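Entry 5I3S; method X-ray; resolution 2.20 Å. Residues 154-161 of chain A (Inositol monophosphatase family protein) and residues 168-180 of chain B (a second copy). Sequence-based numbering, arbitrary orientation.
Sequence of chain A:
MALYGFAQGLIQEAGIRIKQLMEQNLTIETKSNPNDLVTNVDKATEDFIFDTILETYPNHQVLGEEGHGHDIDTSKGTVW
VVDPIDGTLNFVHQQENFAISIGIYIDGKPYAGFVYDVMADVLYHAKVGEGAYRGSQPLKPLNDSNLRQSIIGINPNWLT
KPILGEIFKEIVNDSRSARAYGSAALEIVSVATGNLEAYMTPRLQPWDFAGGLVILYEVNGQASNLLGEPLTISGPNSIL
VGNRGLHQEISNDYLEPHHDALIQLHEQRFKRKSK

Chain A (154-161) INPNWLTK
Chain B (168-180) FKEIVNDSRSARA

Residues 154-161 of chain A and 168-180 of chain B, from two copies of the same inositol monophosphatase family protein, bury 433 Å² between them, both sides summed. The chain B stretch enters as the last part of a helix, 168-174, in which the amides of V172(B), N173(B) and D174(B) bond to the carbonyl oxygens four residues earlier. S175(B), at phi/psi -61/152, is the first residue to leave helical values, and after R176(B) the chain extends into a strand, 177-179. In chain A, I154(A) and N155(A) are extended, at -164/129 and -68/131. From P156(A) to T160(A) the backbone takes helical phi/psi without the regular bonds of a helix; instead W158(A) N donates to N155(A) O at 3.2 Å and L159(A) N to P156(A) O at 3.0 Å. K161(A) returns to extended values, -78/151.

The register runs in opposite sequence directions. The CA of P156(A) lies 6.1 Å from the CA of A178(B), that of N157(A) 6.2 Å from the CA of V172(B), and that of T160(A) 6.1 Å from the CA of K169(B). The chain A turn thus spans from the strand back along the helix.

T160(A) has the largest covered area in either stretch, 77 Å². Its CA-to-CB bond points toward chain B and chi1 is p (68°). OG1 donates to N157(A) O within its own turn at 2.8 Å, while accepting a weak hydrogen bond from N173(B) ND2, also 2.8 Å long but with an N-H...acceptor angle of 140°. The hydroxyl therefore ties the turn to itself and to the helix at once. N173(B) leaves the helix sideways with chi1 m (-64°) and chi2 153°, which brings its amide to the threonine. The methyl CG2 of T160(A) packs at 4.2 Å from V172(B) CG1 and 4.1 Å from K169(B) O.

N157(A), with 63 Å² covered, starts sideways, but its m rotamer (chi1 -77°, chi2 -78°) carries the amide into the space between helix and strand. As modelled, OD1 lies 3.2 Å from V172(B) CG1 and ND2 3.6 Å from A178(B) N. The amide is probably turned over in the model, so its polar pairings remain open.

P156(A), with 56 Å² covered, makes apolar contacts with both the strand and the helix. Its CA-to-CB bond points toward chain B, and the ring is puckered C-gamma exo: CG lies 3.7 Å from A178(B) CB, and CB 4.4 Å from V172(B) CG1. The CA-to-CB bond of V172(B), chi1 t (177°), likewise points toward chain A, and its CG1 is near proline, asparagine and threonine.

Beside the proline, N155(A) (chi1 t, -163°; chi2 121°) directs its side-chain end to the strand. R179(B) points away at CB, yet its m, m, t side chain (-61°, -75°, 178°) folds back, and NH1 bonds to S177(B) OG at 3.0 Å and A178(B) O at 2.9 Å, bracing the strand at this contact.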

ATOM      1  N   ILE A 154      -3.976  -8.470   0.319  1.00 13.97           N
ATOM      2  CA  ILE A 154      -3.991  -9.491  -0.703  1.00 15.31           C
ATOM      3  C   ILE A 154      -3.740  -8.857  -2.056  1.00 15.65           C
ATOM      4  O   ILE A 154      -4.401  -7.882  -2.404  1.00 17.18           O
ATOM      5  CB  ILE A 154      -5.328 -10.284  -0.709  1.00 15.89           C
ATOM      6  CG1 ILE A 154      -5.287 -11.418  -1.725  1.00 16.75           C
ATOM      7  CG2 ILE A 154      -6.538  -9.398  -0.991  1.00 15.40           C
ATOM      8  CD1 ILE A 154      -6.524 -12.310  -1.627  1.00 17.63           C
ATOM      9  N   ASN A 155      -2.795  -9.383  -2.821  1.00 15.31           N
ATOM     10  CA  ASN A 155      -2.497  -8.769  -4.153  1.00 16.52           C
ATOM     11  C   ASN A 155      -3.691  -9.004  -5.072  1.00 16.21           C
ATOM     12  O   ASN A 155      -4.204 -10.105  -5.122  1.00 17.59           O
ATOM     13  CB  ASN A 155      -1.203  -9.285  -4.758  1.00 15.85           C
ATOM     14  CG  ASN A 155      -0.656  -8.402  -5.878  1.00 16.56           C
ATOM     15  OD1 ASN A 155       0.469  -7.889  -5.816  1.00 19.90           O
ATOM     16  ND2 ASN A 155      -1.360  -8.327  -6.923  1.00 15.37           N
ATOM     17  N   PRO A 156      -4.179  -7.951  -5.750  1.00 16.05           N
ATOM     18  CA  PRO A 156      -5.239  -8.157  -6.756  1.00 16.98           C
ATOM     19  C   PRO A 156      -5.010  -9.298  -7.781  1.00 17.37           C
ATOM     20  O   PRO A 156      -5.965  -9.918  -8.244  1.00 16.90           O
ATOM     21  CB  PRO A 156      -5.264  -6.803  -7.492  1.00 16.73           C
ATOM     22  CG  PRO A 156      -4.854  -5.796  -6.442  1.00 16.21           C
ATOM     23  CD  PRO A 156      -3.848  -6.526  -5.577  1.00 15.38           C
ATOM     24  N   ASN A 157      -3.795  -9.500  -8.236  1.00 18.64           N
ATOM     25  CA  ASN A 157      -3.476 -10.640  -9.144  1.00 21.18           C
ATOM     26  C   ASN A 157      -3.984 -12.036  -8.738  1.00 23.74           C
ATOM     27  O   ASN A 157      -4.193 -12.883  -9.606  1.00 27.44           O
ATOM     28  CB  ASN A 157      -1.971 -10.742  -9.400  1.00 21.32           C
ATOM     29  CG  ASN A 157      -1.488  -9.713 -10.383  1.00 23.10           C
ATOM     30  OD1 ASN A 157      -1.685  -9.887 -11.584  1.00 26.09           O
ATOM     31  ND2 ASN A 157      -0.871  -8.638  -9.896  1.00 22.10           N
ATOM     32  N   TRP A 158      -4.132 -12.280  -7.442  1.00 22.50           N
ATOM     33  CA  TRP A 158      -4.607 -13.549  -6.972  1.00 23.46           C
ATOM     34  C   TRP A 158      -6.100 -13.709  -7.141  1.00 23.63           C
ATOM     35  O   TRP A 158      -6.597 -14.829  -7.190  1.00 22.85           O
ATOM     36  CB  TRP A 158      -4.222 -13.777  -5.504  1.00 23.55           C
ATOM     37  CG  TRP A 158      -2.717 -13.682  -5.194  1.00 22.65           C
ATOM     38  CD1 TRP A 158      -2.153 -12.912  -4.223  1.00 20.63           C
ATOM     39  CD2 TRP A 158      -1.620 -14.336  -5.871  1.00 22.80           C
ATOM     40  NE1 TRP A 158      -0.789 -13.075  -4.204  1.00 20.10           N
ATOM     41  CE2 TRP A 158      -0.428 -13.935  -5.212  1.00 20.68           C
ATOM     42  CE3 TRP A 158      -1.530 -15.261  -6.925  1.00 24.31           C
ATOM     43  CZ2 TRP A 158       0.847 -14.408  -5.580  1.00 20.71           C
ATOM     44  CZ3 TRP A 158      -0.232 -15.747  -7.298  1.00 24.22           C
ATOM     45  CH2 TRP A 158       0.937 -15.290  -6.629  1.00 22.75           C
ATOM     46  N   LEU A 159      -6.826 -12.613  -7.281  1.00 23.75           N
ATOM     47  CA  LEU A 159      -8.248 -12.714  -7.590  1.00 24.61           C
ATOM     48  C   LEU A 159      -8.550 -13.045  -9.046  1.00 26.51           C
ATOM     49  O   LEU A 159      -9.707 -13.362  -9.348  1.00 27.55           O
ATOM     50  CB  LEU A 159      -9.012 -11.460  -7.150  1.00 24.56           C
ATOM     51  CG  LEU A 159      -9.194 -11.337  -5.640  1.00 25.49           C
ATOM     52  CD1 LEU A 159      -7.931 -10.857  -4.942  1.00 26.36           C
ATOM     53  CD2 LEU A 159     -10.285 -10.352  -5.363  1.00 27.13           C
ATOM     54  N   THR A 160      -7.555 -12.981  -9.938  1.00 28.61           N
ATOM     55  CA  THR A 160      -7.746 -13.383 -11.346  1.00 33.59           C
ATOM     56  C   THR A 160      -7.533 -14.889 -11.637  1.00 38.93           C
ATOM     57  O   THR A 160      -7.992 -15.393 -12.672  1.00 39.15           O
ATOM     58  CB  THR A 160      -6.827 -12.601 -12.307  1.00 33.61           C
ATOM     59  OG1 THR A 160      -5.452 -12.981 -12.103  1.00 35.42           O
ATOM     60  CG2 THR A 160      -7.007 -11.103 -12.126  1.00 33.17           C
ATOM     61  N   LYS A 161      -6.843 -15.600 -10.741  1.00 41.86           N
ATOM     62  CA  LYS A 161      -6.346 -16.946 -11.049  1.00 42.49           C
ATOM     63  C   LYS A 161      -7.469 -17.985 -10.953  1.00 38.49           C
ATOM     64  O   LYS A 161      -8.398 -17.821 -10.160  1.00 36.84           O
ATOM     65  CB  LYS A 161      -5.213 -17.368 -10.099  1.00 45.70           C
ATOM     66  CG  LYS A 161      -4.101 -16.355  -9.881  1.00 46.34           C
ATOM     67  CD  LYS A 161      -3.336 -16.017 -11.150  1.00 46.75           C
ATOM     68  CE  LYS A 161      -1.862 -15.792 -10.820  1.00 47.56           C
ATOM     69  NZ  LYS A 161      -1.116 -15.071 -11.886  1.00 46.95           N
TER
ATOM     70  N   PHE B 168     -11.744  -5.570 -15.705  1.00 32.69           N
ATOM     71  CA  PHE B 168     -10.376  -5.267 -15.182  1.00 31.29           C
ATOM     72  C   PHE B 168      -9.364  -6.424 -15.243  1.00 32.04           C
ATOM     73  O   PHE B 168      -8.143  -6.182 -15.217  1.00 27.92           O
ATOM     74  CB  PHE B 168     -10.441  -4.779 -13.719  1.00 27.38           C
ATOM     75  CG  PHE B 168     -11.000  -3.389 -13.549  1.00 24.80           C
ATOM     76  CD1 PHE B 168     -10.393  -2.303 -14.174  1.00 24.79           C
ATOM     77  CD2 PHE B 168     -12.101  -3.165 -12.728  1.00 24.58           C
ATOM     78  CE1 PHE B 168     -10.902  -1.021 -14.022  1.00 25.64           C
ATOM     79  CE2 PHE B 168     -12.611  -1.885 -12.539  1.00 25.55           C
ATOM     80  CZ  PHE B 168     -12.011  -0.807 -13.190  1.00 26.22           C
ATOM     81  N   LYS B 169      -9.883  -7.658 -15.274  1.00 33.45           N
ATOM     82  CA  LYS B 169      -9.094  -8.912 -15.245  1.00 34.61           C
ATOM     83  C   LYS B 169      -7.880  -8.883 -16.129  1.00 28.63           C
ATOM     84  O   LYS B 169      -6.761  -9.135 -15.702  1.00 25.66           O
ATOM     85  CB  LYS B 169      -9.999 -10.061 -15.705  1.00 42.96           C
ATOM     86  CG  LYS B 169      -9.375 -11.425 -15.985  1.00 44.44           C
ATOM     87  CD  LYS B 169     -10.486 -12.427 -16.324  1.00 50.74           C
ATOM     88  CE  LYS B 169     -10.027 -13.492 -17.316  1.00 55.54           C
ATOM     89  NZ  LYS B 169      -8.793 -14.179 -16.802  1.00 59.62           N
ATOM     90  N   GLU B 170      -8.114  -8.560 -17.379  1.00 28.17           N
ATOM     91  CA  GLU B 170      -7.081  -8.661 -18.377  1.00 28.67           C
ATOM     92  C   GLU B 170      -5.985  -7.577 -18.116  1.00 28.72           C
ATOM     93  O   GLU B 170      -4.797  -7.857 -18.213  1.00 25.76           O
ATOM     94  CB  GLU B 170      -7.724  -8.706 -19.803  1.00 30.58           C
ATOM     95  CG  GLU B 170      -8.507 -10.022 -20.063  1.00 28.33           C
ATOM     96  N   ILE B 171      -6.363  -6.395 -17.640  1.00 27.98           N
ATOM     97  CA  ILE B 171      -5.358  -5.374 -17.349  1.00 26.82           C
ATOM     98  C   ILE B 171      -4.516  -5.765 -16.097  1.00 23.37           C
ATOM     99  O   ILE B 171      -3.305  -5.601 -16.119  1.00 20.97           O
ATOM    100  CB  ILE B 171      -5.886  -3.892 -17.401  1.00 28.03           C
ATOM    101  CG1 ILE B 171      -5.735  -3.164 -16.108  1.00 28.77           C
ATOM    102  CG2 ILE B 171      -7.300  -3.714 -17.936  1.00 28.70           C
ATOM    103  CD1 ILE B 171      -4.453  -2.391 -16.112  1.00 31.83           C
ATOM    104  N   VAL B 172      -5.123  -6.347 -15.057  1.00 20.32           N
ATOM    105  CA  VAL B 172      -4.302  -6.862 -13.937  1.00 20.00           C
ATOM    106  C   VAL B 172      -3.307  -7.929 -14.450  1.00 20.80           C
ATOM    107  O   VAL B 172      -2.131  -7.889 -14.102  1.00 19.86           O
ATOM    108  CB  VAL B 172      -5.145  -7.383 -12.722  1.00 19.35           C
ATOM    109  CG1 VAL B 172      -4.251  -7.978 -11.629  1.00 18.42           C
ATOM    110  CG2 VAL B 172      -5.991  -6.246 -12.158  1.00 19.93           C
ATOM    111  N   ASN B 173      -3.773  -8.836 -15.311  1.00 22.43           N
ATOM    112  CA  ASN B 173      -2.928  -9.941 -15.817  1.00 25.10           C
ATOM    113  C   ASN B 173      -1.710  -9.505 -16.607  1.00 24.26           C
ATOM    114  O   ASN B 173      -0.638 -10.082 -16.427  1.00 23.74           O
ATOM    115  CB  ASN B 173      -3.747 -10.944 -16.650  1.00 25.78           C
ATOM    116  CG  ASN B 173      -4.818 -11.669 -15.818  1.00 29.52           C
ATOM    117  OD1 ASN B 173      -5.848 -12.092 -16.365  1.00 33.97           O
ATOM    118  ND2 ASN B 173      -4.580 -11.826 -14.492  1.00 28.27           N
ATOM    119  N   ASP B 174      -1.866  -8.502 -17.459  1.00 23.42           N
ATOM    120  CA  ASP B 174      -0.745  -8.036 -18.290  1.00 25.54           C
ATOM    121  C   ASP B 174       0.203  -7.114 -17.522  1.00 24.96           C
ATOM    122  O   ASP B 174       1.459  -7.139 -17.742  1.00 20.40           O
ATOM    123  CB  ASP B 174      -1.262  -7.357 -19.541  1.00 26.84           C
ATOM    124  CG  ASP B 174      -2.019  -8.336 -20.443  1.00 32.24           C
ATOM    125  OD1 ASP B 174      -1.639  -9.532 -20.560  1.00 36.68           O
ATOM    126  OD2 ASP B 174      -3.013  -7.924 -21.057  1.00 38.35           O
ATOM    127  N   SER B 175      -0.378  -6.338 -16.585  1.00 21.39           N
ATOM    128  CA  SER B 175       0.439  -5.423 -15.789  1.00 21.21           C
ATOM    129  C   SER B 175       1.508  -6.202 -14.966  1.00 18.39           C
ATOM    130  O   SER B 175       1.336  -7.381 -14.693  1.00 19.39           O
ATOM    131  CB  SER B 175      -0.459  -4.484 -14.979  1.00 21.52           C
ATOM    132  OG  SER B 175      -1.108  -5.165 -13.929  1.00 23.25           O
ATOM    133  N   ARG B 176       2.628  -5.592 -14.658  1.00 16.11           N
ATOM    134  CA  ARG B 176       3.702  -6.300 -13.965  1.00 16.43           C
ATOM    135  C   ARG B 176       3.356  -6.685 -12.533  1.00 17.80           C
ATOM    136  O   ARG B 176       3.840  -7.738 -11.990  1.00 16.16           O
ATOM    137  CB  ARG B 176       4.912  -5.398 -13.880  1.00 17.19           C
ATOM    138  CG  ARG B 176       6.127  -6.053 -13.286  1.00 18.18           C
ATOM    139  CD  ARG B 176       6.642  -7.153 -14.208  1.00 20.32           C
ATOM    140  NE  ARG B 176       7.756  -7.833 -13.590  1.00 21.88           N
ATOM    141  CZ  ARG B 176       7.634  -8.775 -12.678  1.00 23.36           C
ATOM    142  NH1 ARG B 176       6.442  -9.191 -12.290  1.00 25.09           N
ATOM    143  NH2 ARG B 176       8.725  -9.315 -12.159  1.00 24.93           N
ATOM    144  N   SER B 177       2.595  -5.786 -11.894  1.00 16.30           N
ATOM    145  CA  SER B 177       1.964  -6.077 -10.618  1.00 17.19           C
ATOM    146  C   SER B 177       0.882  -5.036 -10.268  1.00 17.58           C
ATOM    147  O   SER B 177       0.646  -4.079 -11.037  1.00 16.39           O
ATOM    148  CB  SER B 177       3.009  -6.115  -9.482  1.00 16.92           C
ATOM    149  OG  SER B 177       2.486  -6.800  -8.396  1.00 16.17           O
ATOM    150  N   ALA B 178       0.212  -5.259  -9.121  1.00 16.55           N
ATOM    151  CA  ALA B 178      -0.832  -4.369  -8.636  1.00 14.76           C
ATOM    152  C   ALA B 178      -0.629  -4.053  -7.172  1.00 14.49           C
ATOM    153  O   ALA B 178      -0.014  -4.823  -6.458  1.00 13.98           O
ATOM    154  CB  ALA B 178      -2.187  -4.969  -8.861  1.00 14.77           C
ATOM    155  N   ARG B 179      -1.182  -2.918  -6.753  1.00 14.83           N
ATOM    156  CA  ARG B 179      -1.088  -2.367  -5.394  1.00 15.32           C
ATOM    157  C   ARG B 179      -2.423  -1.679  -5.082  1.00 16.30           C
ATOM    158  O   ARG B 179      -3.150  -1.288  -6.026  1.00 17.32           O
ATOM    159  CB  ARG B 179      -0.013  -1.291  -5.299  1.00 16.31           C
ATOM    160  CG  ARG B 179       1.419  -1.688  -5.615  1.00 16.94           C
ATOM    161  CD  ARG B 179       2.059  -2.476  -4.510  1.00 17.31           C
ATOM    162  NE  ARG B 179       3.425  -2.868  -4.900  1.00 18.49           N
ATOM    163  CZ  ARG B 179       3.753  -3.912  -5.676  1.00 18.05           C
ATOM    164  NH1 ARG B 179       2.840  -4.742  -6.182  1.00 16.75           N
ATOM    165  NH2 ARG B 179       5.043  -4.141  -5.937  1.00 19.52           N
ATOM    166  N   ALA B 180      -2.721  -1.498  -3.781  1.00 15.63           N
ATOM    167  CA  ALA B 180      -3.900  -0.775  -3.309  1.00 15.39           C
ATOM    168  C   ALA B 180      -3.629  -0.164  -1.931  1.00 16.57           C
ATOM    169  O   ALA B 180      -3.334  -0.880  -0.972  1.00 15.99           O
ATOM    170  CB  ALA B 180      -5.112  -1.709  -3.229  1.00 15.53           C
TER